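Purine nucleoside phosphorylase (Thermus thermophilus, PDB 1ODI) probably catalyses the reversible phosphorolysis of purine nucleosides, splitting the bond between base and ribose with phosphate to give a free base and ribose 1-phosphate. Local coordinates at residues Val88-Ala93 against Ala201-Ile206; Gly92-Asp97 against Leu176-Glu181; Ile4-His9 against Arg38-His43. All blocks are in the same frame, centred on the assembly; numbering follows the deposited sequence.

Contact 1 (Val88-Ala93 against Ala201-Ile206). With ADN (adenosine), chain H; SO4 (sulfate ion), chain G.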
loop_
_atom_site.group_PDB
_atom_site.type_symbol
_atom_site.label_atom_id
_atom_site.label_comp_id
_atom_site.label_asym_id
_atom_site.label_seq_id
_atom_site.Cartn_x
_atom_site.Cartn_y
_atom_site.Cartn_z
ATOM N N VAL A 88 21.647 20.846 10.933
ATOM C CA VAL A 88 22.156 21.937 10.116
ATOM C C VAL A 88 22.715 21.278 8.864
ATOM O O VAL A 88 23.883 20.898 8.827
ATOM C CB VAL A 88 23.286 22.723 10.828
ATOM C CG1 VAL A 88 22.688 23.702 11.828
ATOM C CG2 VAL A 88 24.241 21.761 11.534
ATOM N N GLY A 89 21.875 21.119 7.843
ATOM C CA GLY A 89 22.333 20.476 6.621
ATOM C C GLY A 89 22.154 21.275 5.345
ATOM O O GLY A 89 21.977 22.491 5.370
ATOM N N THR A 90 22.219 20.586 4.215
ATOM C CA THR A 90 22.035 21.230 2.923
ATOM C C THR A 90 20.895 20.504 2.223
ATOM O O THR A 90 20.508 19.419 2.646
ATOM C CB THR A 90 23.314 21.144 2.064
ATOM O OG1 THR A 90 23.615 19.775 1.784
ATOM C CG2 THR A 90 24.495 21.756 2.807
ATOM N N ALA A 91 20.353 21.101 1.167
ATOM C CA ALA A 91 19.250 20.488 0.428
ATOM C C ALA A 91 19.222 20.939 -1.032
ATOM O O ALA A 91 19.868 21.918 -1.401
ATOM C CB ALA A 91 17.914 20.821 1.111
ATOM N N GLY A 92 18.477 20.205 -1.856
ATOM C CA GLY A 92 18.365 20.543 -3.263
ATOM C C GLY A 92 17.029 21.190 -3.566
ATOM O O GLY A 92 15.987 20.593 -3.295
ATOM N N ALA A 93 17.053 22.403 -4.119
ATOM C CA ALA A 93 15.822 23.138 -4.447
ATOM C C ALA A 93 14.901 22.392 -5.417
ATOM O O ALA A 93 15.347 21.857 -6.435
ATOM C CB ALA A 93 16.172 24.502 -5.015
ATOM N N ALA A 201 20.664 24.835 4.132
ATOM C CA ALA A 201 21.272 25.777 3.209
ATOM C C ALA A 201 21.205 25.109 1.840
ATOM O O ALA A 201 21.794 24.053 1.629
ATOM C CB ALA A 201 22.717 26.035 3.596
ATOM N N VAL A 202 20.460 25.707 0.921
ATOM C CA VAL A 202 20.343 25.146 -0.416
ATOM C C VAL A 202 21.734 25.108 -1.033
ATOM O O VAL A 202 22.410 26.140 -1.117
ATOM C CB VAL A 202 19.425 26.010 -1.294
ATOM C CG1 VAL A 202 19.276 25.375 -2.661
ATOM C CG2 VAL A 202 18.068 26.175 -0.620
ATOM N N SER A 203 22.171 23.923 -1.455
ATOM C CA SER A 203 23.498 23.784 -2.056
ATOM C C SER A 203 23.430 23.487 -3.550
ATOM O O SER A 203 24.449 23.491 -4.245
ATOM C CB SER A 203 24.286 22.682 -1.345
ATOM O OG SER A 203 23.566 21.468 -1.350
ATOM N N ASN A 204 22.221 23.246 -4.042
ATOM C CA ASN A 204 22.032 22.941 -5.452
ATOM C C ASN A 204 20.561 22.847 -5.834
ATOM O O ASN A 204 19.672 22.764 -4.978
ATOM C CB ASN A 204 22.703 21.613 -5.770
ATOM C CG ASN A 204 21.999 20.438 -5.107
ATOM O OD1 ASN A 204 21.136 19.796 -5.706
ATOM N ND2 ASN A 204 22.350 20.165 -3.856
ATOM N N ARG A 205 20.315 22.881 -7.134
ATOM C CA ARG A 205 18.965 22.731 -7.650
ATOM C C ARG A 205 18.934 21.262 -8.090
ATOM O O ARG A 205 19.929 20.742 -8.595
ATOM C CB ARG A 205 18.721 23.680 -8.835
ATOM C CG ARG A 205 18.851 25.158 -8.471
ATOM C CD ARG A 205 18.256 26.053 -9.548
ATOM N NE ARG A 205 18.180 27.456 -9.142
ATOM C CZ ARG A 205 19.199 28.312 -9.185
ATOM N NH1 ARG A 205 20.391 27.914 -9.619
ATOM N NH2 ARG A 205 19.018 29.574 -8.806
ATOM N N ILE A 206 17.815 20.584 -7.878
ATOM C CA ILE A 206 17.726 19.178 -8.244
ATOM C C ILE A 206 18.057 18.941 -9.711
ATOM O O ILE A 206 17.484 19.569 -10.599
ATOM C CB ILE A 206 16.322 18.613 -7.938
ATOM C CG1 ILE A 206 16.138 18.473 -6.420
ATOM C CG2 ILE A 206 16.130 17.268 -8.636
ATOM C CD1 ILE A 206 16.609 17.154 -5.825
HETATM O "O5'" ADN H . 24.518 15.292 -0.786
HETATM C "C5'" ADN H . 23.347 14.647 -0.322
HETATM C "C4'" ADN H . 23.258 15.034 1.167
HETATM O "O4'" ADN H . 23.111 16.485 1.410
HETATM C "C3'" ADN H . 22.040 14.429 1.842
HETATM O "O3'" ADN H . 22.487 13.976 3.135
HETATM C "C2'" ADN H . 20.982 15.554 1.949
HETATM O "O2'" ADN H . 20.456 15.737 3.260
HETATM C "C1'" ADN H . 21.706 16.787 1.325
HETATM N N9 ADN H . 21.292 17.157 -0.086
HETATM C C8 ADN H . 21.814 18.244 -0.812
HETATM N N7 ADN H . 21.338 18.395 -2.021
HETATM C C5 ADN H . 20.426 17.348 -2.145
HETATM C C6 ADN H . 19.552 16.919 -3.229
HETATM N N6 ADN H . 19.492 17.550 -4.405
HETATM N N1 ADN H . 18.761 15.811 -3.008
HETATM C C2 ADN H . 18.818 15.159 -1.813
HETATM N N3 ADN H . 19.593 15.466 -0.735
HETATM C C4 ADN H . 20.376 16.568 -0.966
HETATM S S SO4 G . 23.922 17.349 4.743
HETATM O O1 SO4 G . 22.481 17.526 4.495
HETATM O O2 SO4 G . 24.223 17.698 6.142
HETATM O O3 SO4 G . 24.683 18.225 3.832
HETATM O O4 SO4 G . 24.306 15.946 4.506
HETATM O O HOH W 1 25.283 19.478 -0.472
#
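Gly89 to Ala93 run parallel to Ala201 to Arg205, the axes of the two short strands 4.4 Å apart and crossing at -42°. Ala201 N binds Gly89 O, and Ala91 N returns a weak bond to Ala201 O. Ser203 N then reaches Ala91 O. Thr90 pairs with Ala201 and Ala91 with Val202, but Gly92 pairs with Asn204, so a beta bulge lies between. Past it Ala93 N binds Asn204 O at 2.8 Å, and Ile206 N binds Ala93 O. On one face Ala93 CB packs on Val202 CG1, 4.0 Å away. These are neighbouring strands of the central mixed sheet of the phosphorylase superfamily, and their C-terminal ends form part of the nucleoside site. A sulfate, probably from the crystallisation liquor, sits where phosphate would be expected. Thr90 grips it twice: the backbone N points at SO4 O1, and OG1 lies 2.8 Å from SO4 O3. A water joins Thr90 OG1 to Ser203 OG. Asn204 CG stands between its own backbone N and carbonyl carbon (chi1 68°), which carries the amide to the adenine edge. There ND2 donates to adenosine N7 at 2.7 Å, and OD1 accepts from N6 at 3.1 Å. The same ND2 also reaches Ser203 OG, which lies 15° out of the amide plane; this second bond helps fix the rotation of the amide. Replacing Asn204 by a leucine would probably leave N7 and N6 of the base without these mates and take one partner from the Ser203 hydroxyl. Ile206 CD1 comes within 3.2 Å of adenosine N6. Gly92 has no side chain, and a CB there would run into that same amino group.

Contact 2 (Gly92-Asp97 against Leu176-Glu181). With ADN (adenosine), chain H.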
loop_
_atom_site.group_PDB
_atom_site.type_symbol
_atom_site.label_atom_id
_atom_site.label_comp_id
_atom_site.label_asym_id
_atom_site.label_seq_id
_atom_site.Cartn_x
_atom_site.Cartn_y
_atom_site.Cartn_z
ATOM N N GLY A 92 18.477 20.205 -1.856
ATOM C CA GLY A 92 18.365 20.543 -3.263
ATOM C C GLY A 92 17.029 21.190 -3.566
ATOM O O GLY A 92 15.987 20.593 -3.295
ATOM N N ALA A 93 17.053 22.403 -4.119
ATOM C CA ALA A 93 15.822 23.138 -4.447
ATOM C C ALA A 93 14.901 22.392 -5.417
ATOM O O ALA A 93 15.347 21.857 -6.435
ATOM C CB ALA A 93 16.172 24.502 -5.015
ATOM N N ALA A 94 13.610 22.368 -5.097
ATOM C CA ALA A 94 12.623 21.676 -5.921
ATOM C C ALA A 94 12.161 22.540 -7.083
ATOM O O ALA A 94 11.609 22.036 -8.058
ATOM C CB ALA A 94 11.429 21.267 -5.076
ATOM N N SER A 95 12.381 23.844 -6.978
ATOM C CA SER A 95 11.990 24.761 -8.039
ATOM C C SER A 95 13.112 25.742 -8.385
ATOM O O SER A 95 14.079 25.880 -7.626
ATOM C CB SER A 95 10.725 25.515 -7.633
ATOM O OG SER A 95 10.794 25.925 -6.276
ATOM N N SER A 96 12.983 26.405 -9.538
ATOM C CA SER A 96 13.980 27.370 -10.013
ATOM C C SER A 96 14.127 28.629 -9.167
ATOM O O SER A 96 15.190 29.228 -9.160
ATOM C CB SER A 96 13.680 27.781 -11.464
ATOM O OG SER A 96 13.748 26.658 -12.330
ATOM N N ASP A 97 13.080 29.002 -8.438
ATOM C CA ASP A 97 13.080 30.205 -7.615
ATOM C C ASP A 97 13.938 30.124 -6.346
ATOM O O ASP A 97 14.288 31.163 -5.800
ATOM C CB ASP A 97 11.652 30.530 -7.214
ATOM C CG ASP A 97 10.997 29.385 -6.441
ATOM O OD1 ASP A 97 10.956 28.274 -6.998
ATOM O OD2 ASP A 97 10.527 29.619 -5.313
ATOM N N LEU A 176 9.716 22.668 -0.732
ATOM C CA LEU A 176 10.719 23.633 -1.141
ATOM C C LEU A 176 12.026 22.981 -1.574
ATOM O O LEU A 176 12.695 23.467 -2.490
ATOM C CB LEU A 176 10.994 24.626 -0.011
ATOM C CG LEU A 176 9.844 25.531 0.438
ATOM C CD1 LEU A 176 10.306 26.390 1.595
ATOM C CD2 LEU A 176 9.391 26.406 -0.708
ATOM N N ALA A 177 12.395 21.880 -0.930
ATOM C CA ALA A 177 13.643 21.211 -1.278
ATOM C C ALA A 177 13.698 19.774 -0.780
ATOM O O ALA A 177 12.927 19.368 0.095
ATOM C CB ALA A 177 14.831 22.002 -0.722
ATOM N N PHE A 178 14.625 19.009 -1.345
ATOM C CA PHE A 178 14.791 17.625 -0.966
ATOM C C PHE A 178 16.072 17.447 -0.193
ATOM O O PHE A 178 17.111 17.994 -0.560
ATOM C CB PHE A 178 14.824 16.712 -2.197
ATOM C CG PHE A 178 13.499 16.560 -2.874
ATOM C CD1 PHE A 178 12.966 17.600 -3.632
ATOM C CD2 PHE A 178 12.755 15.395 -2.712
ATOM C CE1 PHE A 178 11.703 17.484 -4.218
ATOM C CE2 PHE A 178 11.492 15.270 -3.293
ATOM C CZ PHE A 178 10.965 16.319 -4.048
ATOM N N GLU A 179 15.978 16.684 0.889
ATOM C CA GLU A 179 17.122 16.371 1.718
ATOM C C GLU A 179 16.909 14.943 2.238
ATOM O O GLU A 179 15.910 14.309 1.888
ATOM C CB GLU A 179 17.280 17.415 2.829
ATOM C CG GLU A 179 16.053 17.683 3.641
ATOM C CD GLU A 179 16.058 16.902 4.920
ATOM O OE1 GLU A 179 15.348 15.882 4.996
ATOM O OE2 GLU A 179 16.791 17.309 5.844
ATOM N N MET A 180 17.825 14.433 3.059
ATOM C CA MET A 180 17.720 13.046 3.503
ATOM C C MET A 180 17.840 12.715 4.989
ATOM O O MET A 180 18.377 11.661 5.332
ATOM C CB MET A 180 18.762 12.211 2.750
ATOM C CG MET A 180 18.670 12.299 1.230
ATOM S SD MET A 180 20.100 11.551 0.391
ATOM C CE MET A 180 19.824 9.802 0.726
ATOM N N GLU A 181 17.360 13.579 5.876
ATOM C CA GLU A 181 17.459 13.253 7.291
ATOM C C GLU A 181 16.333 13.779 8.172
ATOM O O GLU A 181 15.974 13.142 9.162
ATOM C CB GLU A 181 18.800 13.738 7.865
ATOM C CG GLU A 181 20.021 12.977 7.381
ATOM C CD GLU A 181 20.644 13.599 6.148
ATOM O OE1 GLU A 181 21.357 12.886 5.395
ATOM O OE2 GLU A 181 20.426 14.810 5.942
HETATM O "O5'" ADN H . 24.518 15.292 -0.786
HETATM C "C5'" ADN H . 23.347 14.647 -0.322
HETATM C "C4'" ADN H . 23.258 15.034 1.167
HETATM O "O4'" ADN H . 23.111 16.485 1.410
HETATM C "C3'" ADN H . 22.040 14.429 1.842
HETATM O "O3'" ADN H . 22.487 13.976 3.135
HETATM C "C2'" ADN H . 20.982 15.554 1.949
HETATM O "O2'" ADN H . 20.456 15.737 3.260
HETATM C "C1'" ADN H . 21.706 16.787 1.325
HETATM N N9 ADN H . 21.292 17.157 -0.086
HETATM C C8 ADN H . 21.814 18.244 -0.812
HETATM N N7 ADN H . 21.338 18.395 -2.021
HETATM C C5 ADN H . 20.426 17.348 -2.145
HETATM C C6 ADN H . 19.552 16.919 -3.229
HETATM N N6 ADN H . 19.492 17.550 -4.405
HETATM N N1 ADN H . 18.761 15.811 -3.008
HETATM C C2 ADN H . 18.818 15.159 -1.813
HETATM N N3 ADN H . 19.593 15.466 -0.735
HETATM C C4 ADN H . 20.376 16.568 -0.966
#
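The nucleoside-binding pocket has part of its wall here, where the end of strand 84-93 pairs antiparallel with strand 175-179. Gly92 and Phe178 form a hydrogen-bonded pair. Gly92 N donates to Phe178 O at 2.9 Å. Phe178 N returns a bond of 2.9 Å to Gly92 O. Ala93 and Ala177 follow as a non-hydrogen-bonded pair. Ala94 N then binds Leu176 O at 3.0 Å. Ala177 CB presses on Gly92 O, 3.2 Å away. Phe178 CG lies anti to its carbonyl carbon and beside its own backbone N (chi1 -72°), which puts the ring edge against Ala94 CB, 3.9 Å from CE1. Trp170 meets the same ring at a steep angle. Gly92, with no side chain, leaves room for the adenine amino group.

Beyond the paired residues, 176-181 turns to the ribose. Met180 N donates to adenosine O2' at 2.9 Å, and Met180 CG and SD pack near the sugar and N3 of the base. The Glu181 carboxylate spans the two ribose hydroxyls, with OE1 2.8 Å from O3' and OE2 2.8 Å from O2'. Glu181 OE1 also accepts from Gly66 N, while OE2 forms a salt bridge with Arg87. Glu179 stands behind as second shell. Its OE1 accepts Glu181 N from above the carboxylate plane and is held by Ser155, and its OE2 pairs with Arg87. Glu181 is the N-cap of helix 182-191. A strand running into a helix start, with the Met180 main-chain N and the Glu181 carboxylate at the ribose hydroxyls, is characteristic of the nucleoside site in this phosphorylase family.

Contact 3 (Ile4-His9 against Arg38-His43). With ADN (adenosine), chain J.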
loop_
_atom_site.group_PDB
_atom_site.type_symbol
_atom_site.label_atom_id
_atom_site.label_comp_id
_atom_site.label_asym_id
_atom_site.label_seq_id
_atom_site.Cartn_x
_atom_site.Cartn_y
_atom_site.Cartn_z
ATOM N N ILE A 4 26.468 1.557 20.396
ATOM C CA ILE A 4 27.105 0.760 19.363
ATOM C C ILE A 4 27.804 1.545 18.249
ATOM O O ILE A 4 28.848 1.117 17.765
ATOM C CB ILE A 4 26.076 -0.215 18.753
ATOM C CG1 ILE A 4 25.621 -1.197 19.836
ATOM C CG2 ILE A 4 26.667 -0.944 17.569
ATOM C CD1 ILE A 4 24.505 -2.116 19.427
ATOM N N HIS A 5 27.258 2.691 17.850
ATOM C CA HIS A 5 27.877 3.458 16.770
ATOM C C HIS A 5 28.646 4.690 17.227
ATOM O O HIS A 5 29.805 4.866 16.862
ATOM C CB HIS A 5 26.821 3.845 15.740
ATOM C CG HIS A 5 26.013 2.685 15.259
ATOM N ND1 HIS A 5 24.998 2.129 16.006
ATOM C CD2 HIS A 5 26.114 1.932 14.140
ATOM C CE1 HIS A 5 24.508 1.082 15.368
ATOM N NE2 HIS A 5 25.169 0.942 14.232
ATOM N N VAL A 6 28.002 5.553 18.006
ATOM C CA VAL A 6 28.672 6.743 18.517
ATOM C C VAL A 6 29.241 6.333 19.868
ATOM O O VAL A 6 28.614 6.530 20.906
ATOM C CB VAL A 6 27.684 7.919 18.690
ATOM C CG1 VAL A 6 28.407 9.133 19.256
ATOM C CG2 VAL A 6 27.048 8.262 17.344
ATOM N N ARG A 7 30.431 5.739 19.830
ATOM C CA ARG A 7 31.126 5.234 21.014
ATOM C C ARG A 7 31.467 6.299 22.052
ATOM O O ARG A 7 32.638 6.606 22.259
ATOM C CB ARG A 7 32.425 4.535 20.595
ATOM C CG ARG A 7 32.338 3.603 19.387
ATOM C CD ARG A 7 31.798 2.210 19.705
ATOM N NE ARG A 7 32.462 1.211 18.862
ATOM C CZ ARG A 7 31.997 -0.010 18.602
ATOM N NH1 ARG A 7 30.840 -0.418 19.117
ATOM N NH2 ARG A 7 32.693 -0.830 17.821
ATOM N N ALA A 8 30.462 6.849 22.722
ATOM C CA ALA A 8 30.710 7.869 23.738
ATOM C C ALA A 8 30.033 7.527 25.069
ATOM O O ALA A 8 29.371 6.495 25.195
ATOM C CB ALA A 8 30.225 9.224 23.241
ATOM N N HIS A 9 30.221 8.390 26.063
ATOM C CA HIS A 9 29.615 8.197 27.378
ATOM C C HIS A 9 28.664 9.349 27.714
ATOM O O HIS A 9 28.739 10.422 27.115
ATOM C CB HIS A 9 30.693 8.073 28.457
ATOM C CG HIS A 9 31.486 6.807 28.370
ATOM N ND1 HIS A 9 32.567 6.660 27.529
ATOM C CD2 HIS A 9 31.322 5.613 28.991
ATOM C CE1 HIS A 9 33.039 5.428 27.634
ATOM N NE2 HIS A 9 32.302 4.774 28.513
ATOM N N ARG A 38 36.164 19.442 21.783
ATOM C CA ARG A 38 36.819 18.152 21.972
ATOM C C ARG A 38 36.044 17.072 21.225
ATOM O O ARG A 38 34.825 16.975 21.372
ATOM C CB ARG A 38 36.894 17.829 23.466
ATOM C CG ARG A 38 37.723 18.854 24.243
ATOM C CD ARG A 38 37.834 18.559 25.735
ATOM N NE ARG A 38 38.802 19.457 26.371
ATOM C CZ ARG A 38 39.090 19.471 27.671
ATOM N NH1 ARG A 38 38.488 18.628 28.503
ATOM N NH2 ARG A 38 39.985 20.334 28.141
ATOM N N ARG A 39 36.744 16.277 20.411
ATOM C CA ARG A 39 36.108 15.207 19.636
ATOM C C ARG A 39 35.921 13.971 20.493
ATOM O O ARG A 39 36.896 13.341 20.881
ATOM C CB ARG A 39 36.958 14.846 18.417
ATOM C CG ARG A 39 36.211 14.013 17.386
ATOM C CD ARG A 39 36.973 13.912 16.072
ATOM N NE ARG A 39 38.084 12.967 16.148
ATOM C CZ ARG A 39 38.942 12.737 15.156
ATOM N NH1 ARG A 39 38.830 13.386 14.002
ATOM N NH2 ARG A 39 39.913 11.851 15.319
ATOM N N TYR A 40 34.670 13.620 20.780
ATOM C CA TYR A 40 34.382 12.453 21.607
ATOM C C TYR A 40 34.128 11.168 20.819
ATOM O O TYR A 40 33.991 10.092 21.404
ATOM C CB TYR A 40 33.196 12.741 22.533
ATOM C CG TYR A 40 31.907 13.056 21.814
ATOM C CD1 TYR A 40 31.154 12.047 21.211
ATOM C CD2 TYR A 40 31.455 14.369 21.714
ATOM C CE1 TYR A 40 29.980 12.344 20.520
ATOM C CE2 TYR A 40 30.285 14.679 21.026
ATOM C CZ TYR A 40 29.553 13.665 20.428
ATOM O OH TYR A 40 28.418 13.984 19.718
ATOM N N ASN A 41 34.067 11.270 19.496
ATOM C CA ASN A 41 33.857 10.081 18.675
ATOM C C ASN A 41 34.296 10.251 17.238
ATOM O O ASN A 41 34.132 11.314 16.646
ATOM C CB ASN A 41 32.388 9.656 18.667
ATOM C CG ASN A 41 32.156 8.414 17.824
ATOM O OD1 ASN A 41 32.552 7.315 18.205
ATOM N ND2 ASN A 41 31.533 8.589 16.666
ATOM N N ASP A 42 34.831 9.174 16.678
ATOM C CA ASP A 42 35.286 9.168 15.298
ATOM C C ASP A 42 34.981 7.789 14.714
ATOM O O ASP A 42 35.280 7.506 13.551
ATOM C CB ASP A 42 36.791 9.460 15.229
ATOM C CG ASP A 42 37.630 8.420 15.964
ATOM O OD1 ASP A 42 38.851 8.640 16.106
ATOM O OD2 ASP A 42 37.075 7.385 16.398
ATOM N N HIS A 43 34.385 6.933 15.533
ATOM C CA HIS A 43 34.033 5.598 15.077
ATOM C C HIS A 43 33.069 5.734 13.893
ATOM O O HIS A 43 32.152 6.559 13.913
ATOM C CB HIS A 43 33.385 4.796 16.215
ATOM C CG HIS A 43 33.157 3.356 15.877
ATOM N ND1 HIS A 43 31.909 2.772 15.917
ATOM C CD2 HIS A 43 34.009 2.397 15.446
ATOM C CE1 HIS A 43 32.004 1.514 15.520
ATOM N NE2 HIS A 43 33.267 1.262 15.228
HETATM O "O5'" ADN J . 25.690 -1.316 12.920
HETATM C "C5'" ADN J . 24.745 -1.285 11.868
HETATM C "C4'" ADN J . 25.570 -1.518 10.586
HETATM O "O4'" ADN J . 26.265 -2.814 10.534
HETATM C "C3'" ADN J . 24.694 -1.531 9.356
HETATM O "O3'" ADN J . 25.460 -0.843 8.349
HETATM C "C2'" ADN J . 24.459 -3.019 8.994
HETATM O "O2'" ADN J . 24.706 -3.356 7.627
HETATM C "C1'" ADN J . 25.309 -3.778 10.063
HETATM N N9 ADN J . 24.563 -4.411 11.209
HETATM C C8 ADN J . 25.170 -5.150 12.241
HETATM N N7 ADN J . 24.352 -5.612 13.152
HETATM C C5 ADN J . 23.098 -5.169 12.727
HETATM C C6 ADN J . 21.750 -5.312 13.273
HETATM N N6 ADN J . 21.475 -5.981 14.404
HETATM N N1 ADN J . 20.723 -4.724 12.573
HETATM C C2 ADN J . 20.977 -4.039 11.420
HETATM N N3 ADN J . 22.182 -3.836 10.824
HETATM C C4 ADN J . 23.203 -4.423 11.528
HETATM O O HOH W 2 34.822 7.197 21.226
#
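Arg7 lies flat on His43. The guanidinium and the imidazole have their centres 3.9 Å apart and their planes at 21°. Arg7 NE sits over one face of the ring, offset toward its rim, and Arg7 NH2 comes to 3.4 Å from His43 CE1. The arginine chain bends at chi2 (-81°) and again at chi3, which folds the guanidinium back over the ring. Its CD adds an off-centre CH-pi contact to the same ring. The imidazole is also gripped at its edge: His43 ND1 donates to His5 O at 3.1 Å, with the oxygen in the ring plane. This bond helps fix the rotation of the ring under the arginine.

Beside this stack, Asn41 OD1 lies 3.1 Å from Arg7 N and takes a weak bond from His43 N. The amide's ND2 is bound to Leu46 O. Tyr40 gives the apolar part. Val6 CG1 touches the edge of its ring at CE1, 3.8 Å away, and Ala8 CB approaches CD1 at 3.6 Å. The tyrosine hydroxyl is bound to Gln61. A water donates to both Arg7 O and Tyr40 O, bridging the two backbones.

Further out, His5 turns from strand 37-41 toward a neighbouring subunit. Its NE2 is hydrogen-bonded to O5' of the adenosine held there, 2.7 Å away. Glu76 positions it through a hydrogen bond with ND1, and Phe159 of the second subunit meets the ring edge-to-face. The segment 4-9 has no regular helix or strand; Val6 and Arg7 each centre an inverse gamma turn. It runs beside the end of strand 37-41, where Tyr40 and Asn41 face Gly48 of strand 48-53 in a classic beta bulge. Both pack on helix 67-79: Ile4 on Glu76, His5 on Ile72 and Tyr40 on Leu77.

Contacts 1 and 2 share Gly92 and Ala93. In them strand 84-93 is flanked by parallel strand 195-205 and antiparallel strand 175-179. Their centres are about 6 Å apart, both are buried, and both touch the same adenosine: contact 1 at the base, contact 2 mainly at the ribose. Contact 3 lies across the chain's centre, about 27 Å from contact 1 and about 31 Å from contact 2 between centres. It is mostly buried, but Arg7 is exposed. Main-chain pairing dominates the first two; in contact 3 side chains do most of the joining. Contact 3 serves a different adenosine, in the second subunit, so each site draws on two chains.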